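Local atomic coordinates of Tlr1789 protein (Thermosynechococcus elongatus, PDB entry 2X8X), a protein that probably takes part in inserting proteins into the cyanobacterial outer membrane, as an Omp85-family protein related to Toc75, here represented by its N-terminal region of POTRA domains. Residues Val157-Leu162 with Leu228-Arg233; Ala8-Glu13 with Ile27-Gly32. One frame throughout, in Å; residues are numbered along the deposited sequence.

How the contacts relate
The two contacts sit in the first and the last of three POTRA-type domains strung along an elongated chain. Contact 2 (Ala8-Glu13 with Ile27-Gly32) belongs to the N-terminal domain and contact 1 (Val157-Leu162 with Leu228-Arg233) to the C-terminal one, on opposite sides of the chain's centre. Their centres are 70 Å apart and their nearest atoms about 55 Å, so neither touches the other. Each involves the opening strand of its own domain, but at different places: contact 1 pairs that strand with the domain's last strand inside the sheet, while contact 2 packs it against the loop that follows the first helix.

Contact 1: residues Val157-Leu162 with Leu228-Arg233; sequences VTYRFL and LNIKER
Tyr159, Arg160 and Phe161 run parallel to Leu228, Asn229 and Ile230 in adjoining strands whose axes come within 4.8 Å and are 37° apart. Four backbone bonds join them: Leu228 N to Thr158 O, Arg160 N to Leu228 O, Ile230 N to Arg160 O, and Leu162 N to Ile230 O. The first three are nearly straight, whereas the last bends to 146° at the hydrogen. Beyond it a water accepts from Glu232 N and donates to Leu162 O. On one face Tyr159 lies alongside Leu228, with ring atom CE1 4.0 Å from Leu228 CD1. Phe161 is flanked similarly by Ile230, whose CG2 stands anti to its own backbone N, which sets that methyl 4.0 Å from Phe161 CE2. This parallel pair joins the edge strand 154-161 of the POTRA domain to its central strand 224-232, and helix 175-179 packs on Tyr159 and Phe161. Glu232 approaches Phe161 obliquely at CD2 and CE2, with OE1 3.3 Å from Phe161 CD2 and the carboxylate plane turned 57° from the ring. Hydrogen bonds from the backbone N of Arg172 and Thr173 hold its two carboxylate oxygens. On the other face Asn229 OD1 lies 3.8 Å from Arg160 CB, alongside the extended arginine, whose guanidinium forms a salt bridge with Glu216. Leu162 CD1 meets Asn229 CB at 3.9 Å.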
loop_
_atom_site.group_PDB
_atom_site.type_symbol
_atom_site.label_atom_id
_atom_site.label_comp_id
_atom_site.label_asym_id
_atom_site.label_seq_id
_atom_site.Cartn_x
_atom_site.Cartn_y
_atom_site.Cartn_z
ATOM N N VAL A 157 22.090 -15.095 -0.869
ATOM C CA VAL A 157 21.554 -16.456 -0.863
ATOM C C VAL A 157 22.558 -17.294 -0.091
ATOM O O VAL A 157 23.743 -17.316 -0.448
ATOM C CB VAL A 157 21.374 -17.043 -2.295
ATOM C CG1 VAL A 157 20.834 -18.515 -2.261
ATOM C CG2 VAL A 157 20.482 -16.138 -3.114
ATOM N N THR A 158 22.040 -18.026 0.920
ATOM C CA THR A 158 22.835 -18.726 1.938
ATOM C C THR A 158 22.466 -20.189 1.842
ATOM O O THR A 158 21.267 -20.506 1.919
ATOM C CB THR A 158 22.402 -18.272 3.395
ATOM O OG1 THR A 158 22.396 -16.825 3.470
ATOM C CG2 THR A 158 23.301 -18.941 4.553
ATOM N N TYR A 159 23.464 -21.066 1.679
ATOM C CA TYR A 159 23.237 -22.512 1.769
ATOM C C TYR A 159 23.479 -23.031 3.189
ATOM O O TYR A 159 24.504 -22.746 3.781
ATOM C CB TYR A 159 24.127 -23.333 0.795
ATOM C CG TYR A 159 24.169 -22.811 -0.607
ATOM C CD1 TYR A 159 23.016 -22.291 -1.224
ATOM C CD2 TYR A 159 25.382 -22.807 -1.323
ATOM C CE1 TYR A 159 23.073 -21.736 -2.502
ATOM C CE2 TYR A 159 25.449 -22.295 -2.599
ATOM C CZ TYR A 159 24.299 -21.754 -3.186
ATOM O OH TYR A 159 24.366 -21.261 -4.458
ATOM N N ARG A 160 22.543 -23.797 3.748
ATOM C CA ARG A 160 22.829 -24.429 5.032
ATOM C C ARG A 160 22.682 -25.963 4.866
ATOM O O ARG A 160 21.587 -26.466 4.495
ATOM C CB ARG A 160 21.862 -23.895 6.099
ATOM C CG ARG A 160 21.951 -22.406 6.333
ATOM C CD ARG A 160 20.990 -22.005 7.437
ATOM N NE ARG A 160 21.208 -20.565 7.632
ATOM C CZ ARG A 160 20.321 -19.734 8.144
ATOM N NH1 ARG A 160 19.145 -20.175 8.556
ATOM N NH2 ARG A 160 20.606 -18.453 8.229
ATOM N N PHE A 161 23.772 -26.685 5.041
ATOM C CA PHE A 161 23.738 -28.134 4.919
ATOM C C PHE A 161 23.351 -28.824 6.220
ATOM O O PHE A 161 23.833 -28.465 7.283
ATOM C CB PHE A 161 25.047 -28.629 4.291
ATOM C CG PHE A 161 25.258 -28.081 2.871
ATOM C CD1 PHE A 161 25.780 -26.806 2.674
ATOM C CD2 PHE A 161 24.898 -28.838 1.750
ATOM C CE1 PHE A 161 25.966 -26.261 1.361
ATOM C CE2 PHE A 161 25.087 -28.330 0.425
ATOM C CZ PHE A 161 25.600 -27.043 0.241
ATOM N N LEU A 162 22.471 -29.821 6.148
ATOM C CA LEU A 162 21.900 -30.396 7.367
ATOM C C LEU A 162 21.878 -31.880 7.247
ATOM O O LEU A 162 21.653 -32.375 6.138
ATOM C CB LEU A 162 20.459 -29.921 7.577
ATOM C CG LEU A 162 20.122 -28.429 7.490
ATOM C CD1 LEU A 162 18.590 -28.246 7.547
ATOM C CD2 LEU A 162 20.826 -27.526 8.542
ATOM N N LEU A 228 18.631 -21.684 1.645
ATOM C CA LEU A 228 18.343 -23.036 1.151
ATOM C C LEU A 228 18.827 -24.023 2.222
ATOM O O LEU A 228 20.010 -24.066 2.531
ATOM C CB LEU A 228 19.068 -23.291 -0.159
ATOM C CG LEU A 228 18.734 -22.520 -1.439
ATOM C CD1 LEU A 228 19.365 -23.242 -2.636
ATOM C CD2 LEU A 228 17.198 -22.359 -1.577
ATOM N N ASN A 229 17.911 -24.821 2.797
ATOM C CA ASN A 229 18.238 -25.788 3.802
ATOM C C ASN A 229 18.304 -27.093 3.033
ATOM O O ASN A 229 17.265 -27.564 2.485
ATOM C CB ASN A 229 17.122 -25.844 4.842
ATOM C CG ASN A 229 17.126 -24.608 5.760
ATOM O OD1 ASN A 229 18.101 -24.358 6.395
ATOM N ND2 ASN A 229 16.069 -23.803 5.731
ATOM N N ILE A 230 19.504 -27.664 2.996
ATOM C CA ILE A 230 19.784 -28.724 2.060
ATOM C C ILE A 230 20.253 -29.936 2.768
ATOM O O ILE A 230 21.177 -29.826 3.553
ATOM C CB ILE A 230 20.915 -28.282 1.070
ATOM C CG1 ILE A 230 20.478 -27.076 0.222
ATOM C CG2 ILE A 230 21.294 -29.442 0.136
ATOM C CD1 ILE A 230 21.695 -26.473 -0.562
ATOM N N LYS A 231 19.622 -31.091 2.483
ATOM C CA LYS A 231 20.077 -32.395 2.956
ATOM C C LYS A 231 20.585 -33.197 1.764
ATOM O O LYS A 231 19.792 -33.568 0.905
ATOM C CB LYS A 231 18.961 -33.134 3.722
ATOM C CG LYS A 231 18.368 -32.353 4.932
ATOM C CD LYS A 231 17.289 -33.084 5.759
ATOM C CE LYS A 231 16.378 -31.989 6.398
ATOM N NZ LYS A 231 15.578 -32.354 7.600
ATOM N N GLU A 232 21.909 -33.410 1.701
ATOM C CA GLU A 232 22.599 -34.143 0.631
ATOM C C GLU A 232 22.441 -35.641 0.850
ATOM O O GLU A 232 22.293 -36.068 1.992
ATOM C CB GLU A 232 24.092 -33.810 0.601
ATOM C CG GLU A 232 24.380 -32.342 0.247
ATOM C CD GLU A 232 25.871 -32.049 0.090
ATOM O OE1 GLU A 232 26.508 -31.608 1.072
ATOM O OE2 GLU A 232 26.399 -32.267 -1.022
ATOM N N ARG A 233 22.438 -36.420 -0.227
ATOM C CA ARG A 233 22.348 -37.916 -0.133
ATOM C C ARG A 233 23.680 -38.370 0.381
ATOM O O ARG A 233 24.694 -37.957 -0.178
ATOM C CB ARG A 233 22.265 -38.556 -1.521
ATOM C CG ARG A 233 20.997 -38.479 -2.239
ATOM C CD ARG A 233 21.230 -38.766 -3.733
ATOM N NE ARG A 233 21.753 -40.092 -4.004
ATOM C CZ ARG A 233 22.536 -40.426 -5.032
ATOM N NH1 ARG A 233 22.920 -39.551 -5.947
ATOM N NH2 ARG A 233 22.923 -41.675 -5.145
HETATM O O HOH W 1 23.463 -32.476 3.978
#

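Contact 2: residues Ala8-Glu13 with Ile27-Gly32; sequences AEVVVE and ISTRPG
Val10, whose CB is directed toward the 27-32 loop, supplies the largest share of the buried surface, through its two methyls. Val10 CG1, anti to the backbone N (chi1 179°), meets Ile27 CD1 tip to tip at 3.9 Å and also reaches Thr29 O at 4.0 Å. The other methyl, Val10 CG2, shares that carbonyl and is nearer to it, 3.7 Å from Thr29 O and 3.8 Å from Arg30 C, and also touches the proline ring, with Pro31 CD 4.0 Å away. Pro31 has a second neighbour in the strand, for its CB comes within 3.4 Å of Ala8 O. No hydrogen bond crosses between the segments, so the contact is van der Waals packing, and Thr29 O is buried here without a polar partner in the model. In the N-terminal POTRA domain it brings the first strand, 5-13, against the connection to the short strand 34-35 that begins at Ile27, the first residue to leave helical geometry after helix 17-26. Further out, the loop is tied to both helices: Asp43 of helix 37-48 accepts a hydrogen bond from Ser28 N at OD1 and is hydrogen-bonded to Thr29 OG1 through OD2, while Arg30 NH1 reaches back to Tyr24 O in helix 17-26. The hydroxyl of the same tyrosine is hydrogen-bonded to Val10 O, which links the strand directly to that helix. Strand 66-75 holds strand 5-13 in place through backbone hydrogen bonds from Val67 and Ile69 to Glu9, and its Phe71 packs on Ile27.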
loop_
_atom_site.group_PDB
_atom_site.type_symbol
_atom_site.label_atom_id
_atom_site.label_comp_id
_atom_site.label_asym_id
_atom_site.label_seq_id
_atom_site.Cartn_x
_atom_site.Cartn_y
_atom_site.Cartn_z
ATOM N N ALA A 8 -31.015 27.595 11.005
ATOM C CA ALA A 8 -31.543 28.506 9.955
ATOM C C ALA A 8 -30.853 28.425 8.586
ATOM O O ALA A 8 -31.511 28.610 7.543
ATOM C CB ALA A 8 -31.537 29.945 10.433
ATOM N N GLU A 9 -29.524 28.208 8.569
ATOM C CA GLU A 9 -28.792 28.046 7.295
ATOM C C GLU A 9 -27.621 27.117 7.490
ATOM O O GLU A 9 -27.077 26.953 8.594
ATOM C CB GLU A 9 -28.361 29.384 6.607
ATOM C CG GLU A 9 -27.249 30.187 7.294
ATOM C CD GLU A 9 -27.075 31.670 6.759
ATOM O OE1 GLU A 9 -26.455 31.834 5.678
ATOM O OE2 GLU A 9 -27.537 32.667 7.417
ATOM N N VAL A 10 -27.266 26.509 6.374
ATOM C CA VAL A 10 -26.138 25.606 6.337
ATOM C C VAL A 10 -25.275 26.168 5.222
ATOM O O VAL A 10 -25.766 26.440 4.121
ATOM C CB VAL A 10 -26.600 24.127 6.091
ATOM C CG1 VAL A 10 -25.379 23.158 6.026
ATOM C CG2 VAL A 10 -27.513 23.683 7.207
ATOM N N VAL A 11 -24.004 26.431 5.529
ATOM C CA VAL A 11 -23.069 26.776 4.461
ATOM C C VAL A 11 -21.881 25.798 4.431
ATOM O O VAL A 11 -21.445 25.261 5.458
ATOM C CB VAL A 11 -22.638 28.289 4.528
ATOM C CG1 VAL A 11 -22.243 28.665 5.978
ATOM C CG2 VAL A 11 -21.518 28.633 3.483
ATOM N N VAL A 12 -21.392 25.533 3.233
ATOM C CA VAL A 12 -20.148 24.763 3.079
ATOM C C VAL A 12 -19.034 25.710 2.616
ATOM O O VAL A 12 -19.205 26.388 1.600
ATOM C CB VAL A 12 -20.374 23.621 2.063
ATOM C CG1 VAL A 12 -19.040 22.964 1.641
ATOM C CG2 VAL A 12 -21.340 22.594 2.632
ATOM N N GLU A 13 -17.925 25.791 3.370
ATOM C CA GLU A 13 -16.758 26.599 2.982
ATOM C C GLU A 13 -15.522 25.761 2.675
ATOM O O GLU A 13 -15.157 24.885 3.458
ATOM C CB GLU A 13 -16.337 27.538 4.108
ATOM C CG GLU A 13 -17.277 28.693 4.360
ATOM C CD GLU A 13 -16.639 29.692 5.315
ATOM O OE1 GLU A 13 -15.422 29.473 5.644
ATOM O OE2 GLU A 13 -17.356 30.657 5.731
ATOM N N ILE A 27 -24.476 15.135 4.289
ATOM C CA ILE A 27 -24.821 15.567 5.659
ATOM C C ILE A 27 -26.332 15.447 5.866
ATOM O O ILE A 27 -27.094 15.391 4.889
ATOM C CB ILE A 27 -24.371 17.024 5.959
ATOM C CG1 ILE A 27 -25.210 18.004 5.123
ATOM C CG2 ILE A 27 -22.785 17.128 5.825
ATOM C CD1 ILE A 27 -24.725 19.470 5.037
ATOM N N SER A 28 -26.774 15.381 7.114
ATOM C CA SER A 28 -28.199 15.340 7.323
ATOM C C SER A 28 -28.709 16.692 7.794
ATOM O O SER A 28 -29.900 16.918 7.774
ATOM C CB SER A 28 -28.582 14.216 8.300
ATOM O OG SER A 28 -27.893 14.430 9.544
ATOM N N THR A 29 -27.815 17.572 8.251
ATOM C CA THR A 29 -28.234 18.870 8.780
ATOM C C THR A 29 -28.633 19.799 7.624
ATOM O O THR A 29 -27.851 20.035 6.669
ATOM C CB THR A 29 -27.163 19.508 9.727
ATOM O OG1 THR A 29 -26.777 18.554 10.749
ATOM C CG2 THR A 29 -27.754 20.744 10.397
ATOM N N ARG A 30 -29.875 20.270 7.711
ATOM C CA ARG A 30 -30.528 21.171 6.760
ATOM C C ARG A 30 -31.043 22.424 7.493
ATOM O O ARG A 30 -31.233 22.397 8.701
ATOM C CB ARG A 30 -31.766 20.501 6.092
ATOM C CG ARG A 30 -31.579 19.070 5.473
ATOM C CD ARG A 30 -30.783 19.110 4.160
ATOM N NE ARG A 30 -30.291 17.780 3.751
ATOM C CZ ARG A 30 -29.112 17.540 3.152
ATOM N NH1 ARG A 30 -28.251 18.549 2.890
ATOM N NH2 ARG A 30 -28.783 16.269 2.827
ATOM N N PRO A 31 -31.276 23.519 6.735
ATOM C CA PRO A 31 -32.051 24.657 7.256
ATOM C C PRO A 31 -33.434 24.130 7.600
ATOM O O PRO A 31 -34.043 23.419 6.786
ATOM C CB PRO A 31 -32.138 25.628 6.054
ATOM C CG PRO A 31 -31.065 25.129 5.055
ATOM C CD PRO A 31 -31.002 23.659 5.282
ATOM N N GLY A 32 -33.888 24.428 8.811
ATOM C CA GLY A 32 -35.210 24.003 9.275
ATOM C C GLY A 32 -35.190 22.751 10.135
ATOM O O GLY A 32 -36.237 22.359 10.684
#